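Local coordinates for protein cortical-lytic enzyme (Bacillus cereus, PDB 4S3J) that hydrolyses partially degraded spore cortex peptidoglycan during germination, acting as an N-acetylglucosaminidase that recognises muramic acid delta-lactam residues, at residues 347-352 with 382-387; 355-360 with 368-373; 322-327 with 412-417. All blocks are in the same frame, centred on the assembly; numbering follows the deposited sequence.

Interaction 1. Residues 347-352 with 382-387; sequences AAVALA and VWFEDA
Glu385 OE2 is gripped twice: by ND2 of Asn323 through a hydrogen bond and by Ser297 OG through a weak one. The other carboxylate oxygen, OE1, is held by Ser389 OG. The Glu385 side chain leaves its backbone away from 347-352, while those of Phe384 and Val382 leave toward it. Phe384 CG sits between the backbone N and the carbonyl carbon (chi1 69°). This crowded torsion brings one face of the ring under the helix. Ala348 CB lies over that face in a CH-pi contact, 3.6 Å from the centroid of the Phe384 ring. It is displaced toward the rim, closest to CG and CD2. The methyl carbon stands 21° off the ring normal, so it rests on the face and not at the edge. Helix 345-354 and strand 379-383 lie between barrel strand 318-330 and helix 387-400, consistent with the alpha+beta insertion of many family 18 hydrolases. Val349 CG2 reaches the same ring obliquely, 4.2 Å from Phe384 CE2. Val349 also touches Val41, which belongs to the first LysM domain. Further along the helix, Leu351 CD1 meets Val382 CG2 at 4.4 Å. Val382 presents its other branch to the helix as well, with CG1 4.3 Å from Ala348 CB. Near the end of 382-387, Asp386 is the N-cap of helix 387-400; its OD1 makes a weak hydrogen bond to Ser389 N.

Interaction 2. Residues 355-360 with 368-373; sequences YNVPIR and PHFNYF
Tyr355 CG lies beside the backbone N, anti to the carbonyl carbon (chi1 -66°), while Tyr372 CG takes the crowded position between the two (chi1 70°). The Tyr355 and Tyr372 rings form an offset stack, with centroids 4.4 Å apart and planes 11° from parallel. Tyr355 OH is hydrogen-bonded to Glu375 and Tyr372 OH to Asp328. A water bridges Tyr355 O and Phe373 N, at 3.0 Å from each. Val357 CG2 packs obliquely on the Phe370 ring, 3.8 Å from CD2. Ile359 CG2 lies beside Pro368 CB, also at 3.8 Å. Arg360 and His369 form a hydrogen-bonded antiparallel pair, Arg360 N to His369 O and His369 N to Arg360 O both 2.9 Å. That pairing sets Arg360 CB over the face of the His369 ring. Bends at chi2 and chi3 fold the guanidinium back, with His369 CE1 over its face and Arg360 NH2 hydrogen-bonded to Asn371 OD1 at 3.3 Å, near the guanidinium plane. Asn371 ND2 is held by Glu381 and Gln379. Helix 345-354 ends at the start of 355-360 in a Schellman motif, with Asn356 at C-prime. The chain then enters the antiparallel hairpin of strands 360-362 and 367-373, probably part of the insertion on the TIM barrel.

Interaction 3. Residues 322-327 with 412-417; sequences QNLYGF and LPFPQN
Apolar contacts carry this junction between the seventh barrel strand and the turn that follows the eighth. Leu324 CD2 lies 3.8 Å from Phe414 CD2, obliquely to the ring. Leu324 CD2 is also 3.9 Å from Asn417 ND2, a van der Waals contact. Phe414 CG is anti to its backbone N (chi1 -174°), and Asn417 CB sits over the centre of the Phe414 ring, 3.6 Å above its plane. Leu412 CD1 comes in at the edge of the Tyr325 ring, 3.9 Å from Tyr325 CB. The polar part is made through water. One molecule lies within hydrogen-bonding distance of Leu324 O, at 2.6 Å, and Leu412 O, at 2.9 Å. It probably shares its protons among more acceptors than it can serve at once. Two side-chain hydrogen bonds lie within 322-327. Gln322 NE2 donates to Asn323 O along a lone pair in the carbonyl plane. Asn323 ND2 donates to Tyr325 O nearly along the C=O axis. The second bond spans Asn323 to Tyr325 across the break in strand 318-330. Tyr325 OH is hydrogen-bonded to Asp285. The Tyr325 side chain is about 11 Å from that of Glu220, the likely proton donor. Direct contact between the segments is thus by van der Waals packing, while carbonyl oxygens from both rely on water to meet.

How the interactions relate
Strand 379-383 ties the three contacts together. On one edge Val382 N probably bonds Phe370 O at 2.9 Å, joining interactions 1 and 2. On the other, Trp383 O probably accepts from Phe327 N at 3.0 Å, joining interaction 1 to interaction 3. Centres of interactions 1 and 2 are about 8 Å apart, and those of 1 and 3 about 9 Å. Interactions 2 and 3 do not touch; their centres are about 17 Å apart and their nearest atoms about 7 Å. In the sequence, interaction 2 is nested within 1, and 1 within 3. Interaction 3 sits by the catalytic side of the barrel, whereas interactions 1 and 2 lie away from the likely proton donor, Glu220, in the probable insertion.

Interaction 1. Residues 347-352 with 382-387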
ATOM      1  N   ALA A 347      15.794   4.053  -0.477  1.00 10.46           N
ATOM      2  CA  ALA A 347      16.575   4.945   0.387  1.00 10.48           C
ATOM      3  C   ALA A 347      16.968   4.272   1.690  1.00  8.39           C
ATOM      4  O   ALA A 347      18.043   4.526   2.246  1.00 11.32           O
ATOM      5  CB  ALA A 347      15.781   6.232   0.674  1.00 14.09           C
ATOM      6  N   ALA A 348      16.091   3.416   2.197  1.00 10.28           N
ATOM      7  CA  ALA A 348      16.369   2.673   3.417  1.00 10.42           C
ATOM      8  C   ALA A 348      17.580   1.767   3.194  1.00  9.71           C
ATOM      9  O   ALA A 348      18.520   1.756   3.985  1.00  9.92           O
ATOM     10  CB  ALA A 348      15.149   1.858   3.843  1.00 11.40           C
ATOM     11  N   VAL A 349      17.566   1.014   2.098  1.00  9.66           N
ATOM     12  CA  VAL A 349      18.708   0.144   1.789  1.00  8.90           C
ATOM     13  C   VAL A 349      19.960   1.004   1.641  1.00 12.41           C
ATOM     14  O   VAL A 349      21.046   0.626   2.078  1.00 11.02           O
ATOM     15  CB  VAL A 349      18.470  -0.672   0.523  1.00 10.81           C
ATOM     16  CG1 VAL A 349      19.719  -1.500   0.155  1.00 14.17           C
ATOM     17  CG2 VAL A 349      17.280  -1.585   0.725  1.00 12.81           C
ATOM     18  N   ALA A 350      19.823   2.186   1.053  1.00  9.85           N
ATOM     19  CA  ALA A 350      20.983   3.053   0.857  1.00 10.63           C
ATOM     20  C   ALA A 350      21.597   3.512   2.184  1.00 11.20           C
ATOM     21  O   ALA A 350      22.821   3.694   2.279  1.00 13.07           O
ATOM     22  CB  ALA A 350      20.595   4.250  -0.003  1.00 12.26           C
ATOM     23  N   LEU A 351      20.769   3.705   3.217  1.00 10.52           N
ATOM     24  CA  LEU A 351      21.283   4.030   4.542  1.00 10.58           C
ATOM     25  C   LEU A 351      22.090   2.874   5.140  1.00 12.73           C
ATOM     26  O   LEU A 351      23.157   3.071   5.727  1.00 10.68           O
ATOM     27  CB  LEU A 351      20.131   4.403   5.476  1.00  9.69           C
ATOM     28  CG  LEU A 351      19.484   5.756   5.188  1.00 13.81           C
ATOM     29  CD1 LEU A 351      18.172   5.816   5.922  1.00 15.38           C
ATOM     30  CD2 LEU A 351      20.373   6.944   5.601  1.00 13.29           C
ATOM     31  N   ALA A 352      21.579   1.658   5.016  1.00 10.05           N
ATOM     32  CA  ALA A 352      22.300   0.490   5.546  1.00 12.18           C
ATOM     33  C   ALA A 352      23.616   0.335   4.800  1.00 11.11           C
ATOM     34  O   ALA A 352      24.644   0.009   5.396  1.00 11.08           O
ATOM     35  CB  ALA A 352      21.445  -0.769   5.436  1.00 10.79           C
ATOM     36  N   VAL A 382      15.782   2.192  11.832  1.00 10.16           N
ATOM     37  CA  VAL A 382      14.981   2.255  10.632  1.00 11.64           C
ATOM     38  C   VAL A 382      14.077   1.046  10.505  1.00 10.54           C
ATOM     39  O   VAL A 382      14.544  -0.083  10.630  1.00 10.86           O
ATOM     40  CB  VAL A 382      15.875   2.331   9.379  1.00 10.38           C
ATOM     41  CG1 VAL A 382      15.030   2.404   8.130  1.00 10.94           C
ATOM     42  CG2 VAL A 382      16.837   3.509   9.461  1.00 13.97           C
ATOM     43  N   TRP A 383      12.781   1.281  10.273  1.00  9.70           N
ATOM     44  CA  TRP A 383      11.819   0.229   9.912  1.00 11.36           C
ATOM     45  C   TRP A 383      11.266   0.597   8.539  1.00 11.62           C
ATOM     46  O   TRP A 383      11.008   1.768   8.294  1.00 11.18           O
ATOM     47  CB  TRP A 383      10.691   0.113  10.947  1.00 12.03           C
ATOM     48  CG  TRP A 383      11.158  -0.474  12.232  1.00 14.84           C
ATOM     49  CD1 TRP A 383      11.765   0.180  13.265  1.00 15.42           C
ATOM     50  CD2 TRP A 383      11.083  -1.850  12.614  1.00 11.44           C
ATOM     51  NE1 TRP A 383      12.071  -0.706  14.273  1.00 14.62           N
ATOM     52  CE2 TRP A 383      11.652  -1.958  13.909  1.00 11.93           C
ATOM     53  CE3 TRP A 383      10.580  -3.001  11.996  1.00 14.54           C
ATOM     54  CZ2 TRP A 383      11.770  -3.182  14.570  1.00 12.81           C
ATOM     55  CZ3 TRP A 383      10.667  -4.204  12.671  1.00 16.22           C
ATOM     56  CH2 TRP A 383      11.255  -4.286  13.940  1.00 16.47           C
ATOM     57  N   PHE A 384      11.136  -0.374   7.636  1.00 11.45           N
ATOM     58  CA  PHE A 384      10.715  -0.035   6.283  1.00  9.44           C
ATOM     59  C   PHE A 384       9.985  -1.207   5.620  1.00 10.94           C
ATOM     60  O   PHE A 384       9.530  -2.116   6.320  1.00 12.83           O
ATOM     61  CB  PHE A 384      11.926   0.486   5.464  1.00  9.00           C
ATOM     62  CG  PHE A 384      12.972  -0.525   5.130  1.00  9.13           C
ATOM     63  CD1 PHE A 384      13.868  -0.999   6.096  1.00 10.95           C
ATOM     64  CD2 PHE A 384      13.115  -0.950   3.820  1.00 10.61           C
ATOM     65  CE1 PHE A 384      14.848  -1.954   5.744  1.00 13.02           C
ATOM     66  CE2 PHE A 384      14.081  -1.909   3.473  1.00 10.66           C
ATOM     67  CZ  PHE A 384      14.965  -2.374   4.425  1.00 10.32           C
ATOM     68  N   GLU A 385       9.805  -1.139   4.303  1.00 11.12           N
ATOM     69  CA  GLU A 385       9.086  -2.167   3.557  1.00 10.37           C
ATOM     70  C   GLU A 385      10.014  -2.756   2.512  1.00 10.46           C
ATOM     71  O   GLU A 385      10.756  -2.009   1.859  1.00 11.69           O
ATOM     72  CB  GLU A 385       7.859  -1.583   2.874  1.00 14.97           C
ATOM     73  CG  GLU A 385       6.820  -0.951   3.799  1.00 15.46           C
ATOM     74  CD  GLU A 385       6.068  -1.990   4.621  1.00 16.01           C
ATOM     75  OE1 GLU A 385       5.884  -3.137   4.137  1.00 20.35           O
ATOM     76  OE2 GLU A 385       5.689  -1.668   5.764  1.00 17.59           O
ATOM     77  N   ASP A 386       9.976  -4.081   2.317  1.00 11.06           N
ATOM     78  CA  ASP A 386      10.738  -4.689   1.224  1.00 10.71           C
ATOM     79  C   ASP A 386       9.972  -5.862   0.618  1.00 11.47           C
ATOM     80  O   ASP A 386       8.813  -6.111   0.974  1.00 10.95           O
ATOM     81  CB  ASP A 386      12.160  -5.127   1.656  1.00 11.37           C
ATOM     82  CG  ASP A 386      12.194  -6.352   2.581  1.00 18.22           C
ATOM     83  OD1 ASP A 386      11.169  -7.031   2.799  1.00 18.99           O
ATOM     84  OD2 ASP A 386      13.314  -6.657   3.079  1.00 16.28           O
ATOM     85  N   ALA A 387      10.612  -6.577  -0.314  1.00 11.17           N
ATOM     86  CA  ALA A 387       9.908  -7.611  -1.062  1.00 11.70           C
ATOM     87  C   ALA A 387       9.333  -8.715  -0.163  1.00 11.53           C
ATOM     88  O   ALA A 387       8.256  -9.272  -0.454  1.00 13.51           O
ATOM     89  CB  ALA A 387      10.829  -8.213  -2.121  1.00 13.66           C
TER

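Interaction 2. Residues 355-360 with 368-373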
ATOM      1  N   TYR A 355      26.156   3.252   5.996  1.00 11.98           N
ATOM      2  CA  TYR A 355      26.615   3.129   7.377  1.00 14.89           C
ATOM      3  C   TYR A 355      27.060   1.699   7.752  1.00 16.78           C
ATOM      4  O   TYR A 355      27.278   1.380   8.933  1.00 16.36           O
ATOM      5  CB  TYR A 355      25.533   3.671   8.308  1.00 15.49           C
ATOM      6  CG  TYR A 355      25.362   5.166   8.109  1.00 13.20           C
ATOM      7  CD1 TYR A 355      26.333   6.060   8.556  1.00 14.72           C
ATOM      8  CD2 TYR A 355      24.240   5.699   7.475  1.00 14.19           C
ATOM      9  CE1 TYR A 355      26.195   7.420   8.371  1.00 14.58           C
ATOM     10  CE2 TYR A 355      24.099   7.054   7.286  1.00 18.73           C
ATOM     11  CZ  TYR A 355      25.082   7.915   7.736  1.00 19.94           C
ATOM     12  OH  TYR A 355      24.925   9.268   7.547  1.00 20.10           O
ATOM     13  N   ASN A 356      27.205   0.862   6.729  1.00 14.13           N
ATOM     14  CA  ASN A 356      27.781  -0.470   6.832  1.00 12.44           C
ATOM     15  C   ASN A 356      27.154  -1.392   7.870  1.00 15.76           C
ATOM     16  O   ASN A 356      27.870  -2.048   8.653  1.00 17.99           O
ATOM     17  CB  ASN A 356      29.283  -0.361   7.155  1.00 20.86           C
ATOM     18  CG  ASN A 356      30.041   0.481   6.143  1.00 38.38           C
ATOM     19  OD1 ASN A 356      30.222   0.078   4.995  1.00 56.36           O
ATOM     20  ND2 ASN A 356      30.489   1.657   6.567  1.00 40.33           N
ATOM     21  N   VAL A 357      25.837  -1.519   7.823  1.00 11.64           N
ATOM     22  CA  VAL A 357      25.134  -2.454   8.671  1.00 11.74           C
ATOM     23  C   VAL A 357      24.215  -3.334   7.813  1.00 11.61           C
ATOM     24  O   VAL A 357      23.783  -2.918   6.728  1.00 11.88           O
ATOM     25  CB  VAL A 357      24.325  -1.699   9.756  1.00 12.48           C
ATOM     26  CG1 VAL A 357      25.279  -0.947  10.689  1.00 14.13           C
ATOM     27  CG2 VAL A 357      23.327  -0.765   9.120  1.00 13.42           C
ATOM     28  N   PRO A 358      23.966  -4.566   8.267  1.00 12.69           N
ATOM     29  CA  PRO A 358      23.050  -5.468   7.573  1.00 12.07           C
ATOM     30  C   PRO A 358      21.600  -5.147   7.887  1.00 14.28           C
ATOM     31  O   PRO A 358      21.302  -4.488   8.913  1.00 13.81           O
ATOM     32  CB  PRO A 358      23.416  -6.845   8.125  1.00 14.64           C
ATOM     33  CG  PRO A 358      23.890  -6.563   9.513  1.00 17.38           C
ATOM     34  CD  PRO A 358      24.588  -5.224   9.439  1.00 15.70           C
ATOM     35  N   ILE A 359      20.721  -5.583   6.993  1.00 10.70           N
ATOM     36  CA  ILE A 359      19.284  -5.457   7.201  1.00 11.13           C
ATOM     37  C   ILE A 359      18.796  -6.721   7.892  1.00 11.89           C
ATOM     38  O   ILE A 359      19.081  -7.837   7.448  1.00 12.84           O
ATOM     39  CB  ILE A 359      18.550  -5.251   5.871  1.00 10.83           C
ATOM     40  CG1 ILE A 359      18.950  -3.913   5.233  1.00 12.21           C
ATOM     41  CG2 ILE A 359      17.039  -5.310   6.069  1.00 11.13           C
ATOM     42  CD1 ILE A 359      18.712  -3.831   3.777  1.00 16.22           C
ATOM     43  N   ARG A 360      18.105  -6.549   9.010  1.00 11.36           N
ATOM     44  CA  ARG A 360      17.518  -7.637   9.765  1.00 11.19           C
ATOM     45  C   ARG A 360      16.033  -7.747   9.444  1.00 12.76           C
ATOM     46  O   ARG A 360      15.448  -6.827   8.880  1.00 12.79           O
ATOM     47  CB  ARG A 360      17.714  -7.413  11.254  1.00 16.69           C
ATOM     48  CG  ARG A 360      19.165  -7.583  11.699  1.00 22.32           C
ATOM     49  CD  ARG A 360      19.609  -6.456  12.557  1.00 44.86           C
ATOM     50  NE  ARG A 360      18.853  -6.378  13.797  1.00 64.79           N
ATOM     51  CZ  ARG A 360      18.694  -5.261  14.510  1.00 67.45           C
ATOM     52  NH1 ARG A 360      17.978  -5.295  15.627  1.00 68.23           N
ATOM     53  NH2 ARG A 360      19.230  -4.108  14.106  1.00 35.25           N
ATOM     54  N   PRO A 368      11.376  -5.539   7.654  1.00 11.03           N
ATOM     55  CA  PRO A 368      12.825  -5.332   7.744  1.00 10.12           C
ATOM     56  C   PRO A 368      13.166  -4.116   8.587  1.00 11.47           C
ATOM     57  O   PRO A 368      12.385  -3.163   8.665  1.00 10.50           O
ATOM     58  CB  PRO A 368      13.229  -5.113   6.294  1.00 10.21           C
ATOM     59  CG  PRO A 368      12.019  -4.415   5.701  1.00 11.55           C
ATOM     60  CD  PRO A 368      10.835  -5.069   6.358  1.00 14.56           C
ATOM     61  N   HIS A 369      14.350  -4.133   9.180  1.00 11.70           N
ATOM     62  CA  HIS A 369      14.802  -3.064  10.061  1.00 10.19           C
ATOM     63  C   HIS A 369      16.295  -3.137  10.298  1.00 11.62           C
ATOM     64  O   HIS A 369      16.920  -4.156  10.068  1.00 11.03           O
ATOM     65  CB  HIS A 369      14.067  -3.135  11.394  1.00 10.75           C
ATOM     66  CG  HIS A 369      14.312  -4.397  12.155  1.00 14.63           C
ATOM     67  ND1 HIS A 369      15.115  -4.442  13.279  1.00 13.90           N
ATOM     68  CD2 HIS A 369      13.882  -5.665  11.945  1.00 16.03           C
ATOM     69  CE1 HIS A 369      15.156  -5.682  13.734  1.00 20.34           C
ATOM     70  NE2 HIS A 369      14.411  -6.441  12.953  1.00 16.30           N
ATOM     71  N   PHE A 370      16.864  -2.038  10.780  1.00  9.96           N
ATOM     72  CA  PHE A 370      18.273  -2.006  11.156  1.00 10.41           C
ATOM     73  C   PHE A 370      18.564  -0.786  12.012  1.00 10.37           C
ATOM     74  O   PHE A 370      17.739   0.137  12.109  1.00 11.19           O
ATOM     75  CB  PHE A 370      19.209  -2.021   9.932  1.00 13.20           C
ATOM     76  CG  PHE A 370      18.981  -0.904   8.961  1.00 11.45           C
ATOM     77  CD1 PHE A 370      18.053  -1.042   7.927  1.00 11.41           C
ATOM     78  CD2 PHE A 370      19.687   0.292   9.063  1.00 12.96           C
ATOM     79  CE1 PHE A 370      17.825  -0.021   7.039  1.00  9.60           C
ATOM     80  CE2 PHE A 370      19.468   1.308   8.172  1.00 10.88           C
ATOM     81  CZ  PHE A 370      18.536   1.164   7.164  1.00 10.88           C
ATOM     82  N   ASN A 371      19.726  -0.806  12.660  1.00 10.49           N
ATOM     83  CA  ASN A 371      20.215   0.326  13.454  1.00 12.47           C
ATOM     84  C   ASN A 371      21.613   0.707  12.974  1.00 13.85           C
ATOM     85  O   ASN A 371      22.401  -0.163  12.546  1.00 13.37           O
ATOM     86  CB  ASN A 371      20.269   0.001  14.944  1.00 12.05           C
ATOM     87  CG  ASN A 371      18.905  -0.259  15.553  1.00 16.13           C
ATOM     88  OD1 ASN A 371      18.207  -1.211  15.171  1.00 16.47           O
ATOM     89  ND2 ASN A 371      18.557   0.528  16.566  1.00 15.90           N
ATOM     90  N   TYR A 372      21.946   1.991  13.066  1.00 10.63           N
ATOM     91  CA  TYR A 372      23.265   2.463  12.660  1.00 10.63           C
ATOM     92  C   TYR A 372      23.671   3.690  13.466  1.00 13.76           C
ATOM     93  O   TYR A 372      22.827   4.299  14.122  1.00 13.54           O
ATOM     94  CB  TYR A 372      23.282   2.778  11.161  1.00 10.70           C
ATOM     95  CG  TYR A 372      22.497   3.991  10.692  1.00 12.28           C
ATOM     96  CD1 TYR A 372      23.087   5.251  10.640  1.00 12.36           C
ATOM     97  CD2 TYR A 372      21.173   3.876  10.266  1.00 11.90           C
ATOM     98  CE1 TYR A 372      22.375   6.376  10.183  1.00 13.99           C
ATOM     99  CE2 TYR A 372      20.453   4.997   9.803  1.00 13.55           C
ATOM    100  CZ  TYR A 372      21.067   6.245   9.763  1.00  9.91           C
ATOM    101  OH  TYR A 372      20.372   7.371   9.313  1.00 13.41           O
ATOM    102  N   PHE A 373      24.962   4.034  13.426  1.00 14.43           N
ATOM    103  CA  PHE A 373      25.449   5.312  13.960  1.00 15.20           C
ATOM    104  C   PHE A 373      25.841   6.239  12.825  1.00 14.16           C
ATOM    105  O   PHE A 373      26.541   5.816  11.897  1.00 18.03           O
ATOM    106  CB  PHE A 373      26.657   5.127  14.886  1.00 14.45           C
ATOM    107  CG  PHE A 373      26.320   4.544  16.206  1.00 14.60           C
ATOM    108  CD1 PHE A 373      25.786   5.332  17.197  1.00 14.65           C
ATOM    109  CD2 PHE A 373      26.563   3.208  16.473  1.00 16.49           C
ATOM    110  CE1 PHE A 373      25.449   4.795  18.426  1.00 16.52           C
ATOM    111  CE2 PHE A 373      26.223   2.668  17.696  1.00 18.16           C
ATOM    112  CZ  PHE A 373      25.687   3.457  18.674  1.00 18.42           C
TER
HETATM  113  O   HOH W   1      26.895   2.506  11.739  1.00 18.33           O

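Interaction 3. Residues 322-327 with 412-417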
ATOM      1  N   GLN A 322      -1.757   0.149   2.387  1.00 15.44           N
ATOM      2  CA  GLN A 322      -0.368  -0.275   2.486  1.00 17.33           C
ATOM      3  C   GLN A 322       0.582   0.895   2.298  1.00 14.59           C
ATOM      4  O   GLN A 322       0.575   1.538   1.260  1.00 13.87           O
ATOM      5  CB  GLN A 322      -0.073  -1.346   1.444  1.00 13.33           C
ATOM      6  CG  GLN A 322       1.360  -1.857   1.481  1.00 13.37           C
ATOM      7  CD  GLN A 322       1.697  -2.553   2.797  1.00 16.77           C
ATOM      8  OE1 GLN A 322       0.951  -3.416   3.269  1.00 16.29           O
ATOM      9  NE2 GLN A 322       2.823  -2.170   3.398  1.00 16.53           N
ATOM     10  N   ASN A 323       1.434   1.122   3.291  1.00 12.55           N
ATOM     11  CA  ASN A 323       2.486   2.123   3.205  1.00 12.65           C
ATOM     12  C   ASN A 323       3.600   1.652   2.286  1.00 13.97           C
ATOM     13  O   ASN A 323       3.962   0.463   2.302  1.00 14.10           O
ATOM     14  CB  ASN A 323       3.060   2.403   4.599  1.00 14.72           C
ATOM     15  CG  ASN A 323       3.544   1.140   5.280  1.00 15.34           C
ATOM     16  OD1 ASN A 323       2.736   0.253   5.617  1.00 15.02           O
ATOM     17  ND2 ASN A 323       4.863   1.008   5.436  1.00 13.49           N
ATOM     18  N   LEU A 324       4.151   2.574   1.505  1.00 12.91           N
ATOM     19  CA  LEU A 324       5.380   2.285   0.763  1.00 10.67           C
ATOM     20  C   LEU A 324       6.602   2.874   1.487  1.00 12.58           C
ATOM     21  O   LEU A 324       7.753   2.515   1.174  1.00 15.04           O
ATOM     22  CB  LEU A 324       5.271   2.825  -0.668  1.00 13.41           C
ATOM     23  CG  LEU A 324       4.274   2.075  -1.570  1.00 14.90           C
ATOM     24  CD1 LEU A 324       4.130   2.815  -2.902  1.00 20.74           C
ATOM     25  CD2 LEU A 324       4.740   0.669  -1.791  1.00 17.30           C
ATOM     26  N   TYR A 325       6.351   3.738   2.466  1.00 12.85           N
ATOM     27  CA  TYR A 325       7.413   4.401   3.217  1.00 11.69           C
ATOM     28  C   TYR A 325       7.819   3.627   4.465  1.00 12.18           C
ATOM     29  O   TYR A 325       7.032   2.855   5.022  1.00 13.41           O
ATOM     30  CB  TYR A 325       6.964   5.815   3.634  1.00 13.77           C
ATOM     31  CG  TYR A 325       5.659   5.788   4.414  1.00 13.18           C
ATOM     32  CD1 TYR A 325       4.425   5.828   3.756  1.00 14.43           C
ATOM     33  CD2 TYR A 325       5.648   5.701   5.809  1.00 12.92           C
ATOM     34  CE1 TYR A 325       3.238   5.770   4.460  1.00 13.07           C
ATOM     35  CE2 TYR A 325       4.446   5.656   6.519  1.00 13.86           C
ATOM     36  CZ  TYR A 325       3.255   5.690   5.836  1.00 14.91           C
ATOM     37  OH  TYR A 325       2.084   5.618   6.526  1.00 20.33           O
ATOM     38  N   GLY A 326       9.062   3.857   4.900  1.00 13.46           N
ATOM     39  CA  GLY A 326       9.502   3.508   6.233  1.00 13.57           C
ATOM     40  C   GLY A 326       9.880   4.800   6.944  1.00 13.30           C
ATOM     41  O   GLY A 326       9.678   5.896   6.394  1.00 12.88           O
ATOM     42  N   PHE A 327      10.441   4.681   8.151  1.00 11.61           N
ATOM     43  CA  PHE A 327      10.944   5.848   8.889  1.00  9.78           C
ATOM     44  C   PHE A 327      12.332   5.576   9.446  1.00 10.96           C
ATOM     45  O   PHE A 327      12.672   4.434   9.775  1.00 11.09           O
ATOM     46  CB  PHE A 327      10.024   6.227  10.047  1.00 12.89           C
ATOM     47  CG  PHE A 327       8.704   6.823   9.616  1.00 13.78           C
ATOM     48  CD1 PHE A 327       8.651   8.067   9.015  1.00 13.98           C
ATOM     49  CD2 PHE A 327       7.545   6.124   9.816  1.00 13.73           C
ATOM     50  CE1 PHE A 327       7.424   8.618   8.618  1.00 15.42           C
ATOM     51  CE2 PHE A 327       6.318   6.652   9.428  1.00 17.09           C
ATOM     52  CZ  PHE A 327       6.268   7.906   8.823  1.00 19.74           C
ATOM     53  N   LEU A 412       7.928   7.092  -3.862  1.00 14.73           N
ATOM     54  CA  LEU A 412       8.765   6.341  -2.923  1.00 12.92           C
ATOM     55  C   LEU A 412       9.266   5.061  -3.596  1.00 11.98           C
ATOM     56  O   LEU A 412       8.590   4.019  -3.535  1.00 13.74           O
ATOM     57  CB  LEU A 412       7.948   6.009  -1.677  1.00 12.31           C
ATOM     58  CG  LEU A 412       7.574   7.219  -0.807  1.00 15.64           C
ATOM     59  CD1 LEU A 412       6.314   6.939  -0.004  1.00 18.47           C
ATOM     60  CD2 LEU A 412       8.735   7.539   0.137  1.00 16.62           C
ATOM     61  N   PRO A 413      10.396   5.145  -4.311  1.00 12.47           N
ATOM     62  CA  PRO A 413      10.889   4.035  -5.136  1.00 13.68           C
ATOM     63  C   PRO A 413      10.942   2.701  -4.385  1.00 13.44           C
ATOM     64  O   PRO A 413      11.465   2.617  -3.262  1.00 12.42           O
ATOM     65  CB  PRO A 413      12.287   4.481  -5.538  1.00 15.71           C
ATOM     66  CG  PRO A 413      12.221   5.982  -5.539  1.00 17.66           C
ATOM     67  CD  PRO A 413      11.217   6.353  -4.469  1.00 12.85           C
ATOM     68  N   PHE A 414      10.419   1.668  -5.053  1.00 13.17           N
ATOM     69  CA  PHE A 414      10.267   0.329  -4.506  1.00 10.58           C
ATOM     70  C   PHE A 414       9.872  -0.583  -5.675  1.00 12.96           C
ATOM     71  O   PHE A 414       8.735  -1.063  -5.775  1.00 13.37           O
ATOM     72  CB  PHE A 414       9.226   0.348  -3.376  1.00 12.54           C
ATOM     73  CG  PHE A 414       9.061  -0.949  -2.616  1.00 13.10           C
ATOM     74  CD1 PHE A 414       9.803  -2.091  -2.903  1.00 15.12           C
ATOM     75  CD2 PHE A 414       8.132  -1.007  -1.591  1.00 13.38           C
ATOM     76  CE1 PHE A 414       9.588  -3.273  -2.169  1.00 11.35           C
ATOM     77  CE2 PHE A 414       7.918  -2.164  -0.866  1.00 12.45           C
ATOM     78  CZ  PHE A 414       8.645  -3.300  -1.148  1.00 10.69           C
ATOM     79  N   PRO A 415      10.819  -0.822  -6.590  1.00 12.72           N
ATOM     80  CA  PRO A 415      10.452  -1.493  -7.849  1.00 14.81           C
ATOM     81  C   PRO A 415       9.911  -2.902  -7.636  1.00 13.80           C
ATOM     82  O   PRO A 415       9.057  -3.365  -8.381  1.00 16.25           O
ATOM     83  CB  PRO A 415      11.770  -1.560  -8.640  1.00 17.39           C
ATOM     84  CG  PRO A 415      12.789  -0.854  -7.839  1.00 20.28           C
ATOM     85  CD  PRO A 415      12.256  -0.496  -6.491  1.00 16.92           C
ATOM     86  N   GLN A 416      10.411  -3.580  -6.613  1.00 13.50           N
ATOM     87  CA  GLN A 416      10.011  -4.955  -6.384  1.00 14.33           C
ATOM     88  C   GLN A 416       8.533  -5.054  -6.028  1.00 13.16           C
ATOM     89  O   GLN A 416       7.894  -6.054  -6.310  1.00 14.04           O
ATOM     90  CB  GLN A 416      10.843  -5.588  -5.280  1.00 12.93           C
ATOM     91  CG  GLN A 416      12.318  -5.608  -5.567  1.00 11.01           C
ATOM     92  CD  GLN A 416      13.063  -4.422  -5.023  1.00 15.92           C
ATOM     93  OE1 GLN A 416      12.481  -3.386  -4.682  1.00 14.40           O
ATOM     94  NE2 GLN A 416      14.381  -4.553  -4.952  1.00 12.70           N
ATOM     95  N   ASN A 417       7.984  -4.030  -5.374  1.00 13.05           N
ATOM     96  CA  ASN A 417       6.571  -4.073  -5.038  1.00 13.20           C
ATOM     97  C   ASN A 417       5.695  -4.218  -6.282  1.00 12.85           C
ATOM     98  O   ASN A 417       4.758  -5.036  -6.319  1.00 14.15           O
ATOM     99  CB  ASN A 417       6.178  -2.815  -4.254  1.00 11.83           C
ATOM    100  CG  ASN A 417       4.688  -2.695  -4.088  1.00 11.76           C
ATOM    101  OD1 ASN A 417       4.081  -3.490  -3.357  1.00 14.79           O
ATOM    102  ND2 ASN A 417       4.076  -1.740  -4.785  1.00 13.78           N
TER
HETATM  103  O   HOH W   2       9.237   2.776  -0.990  1.00 13.05           O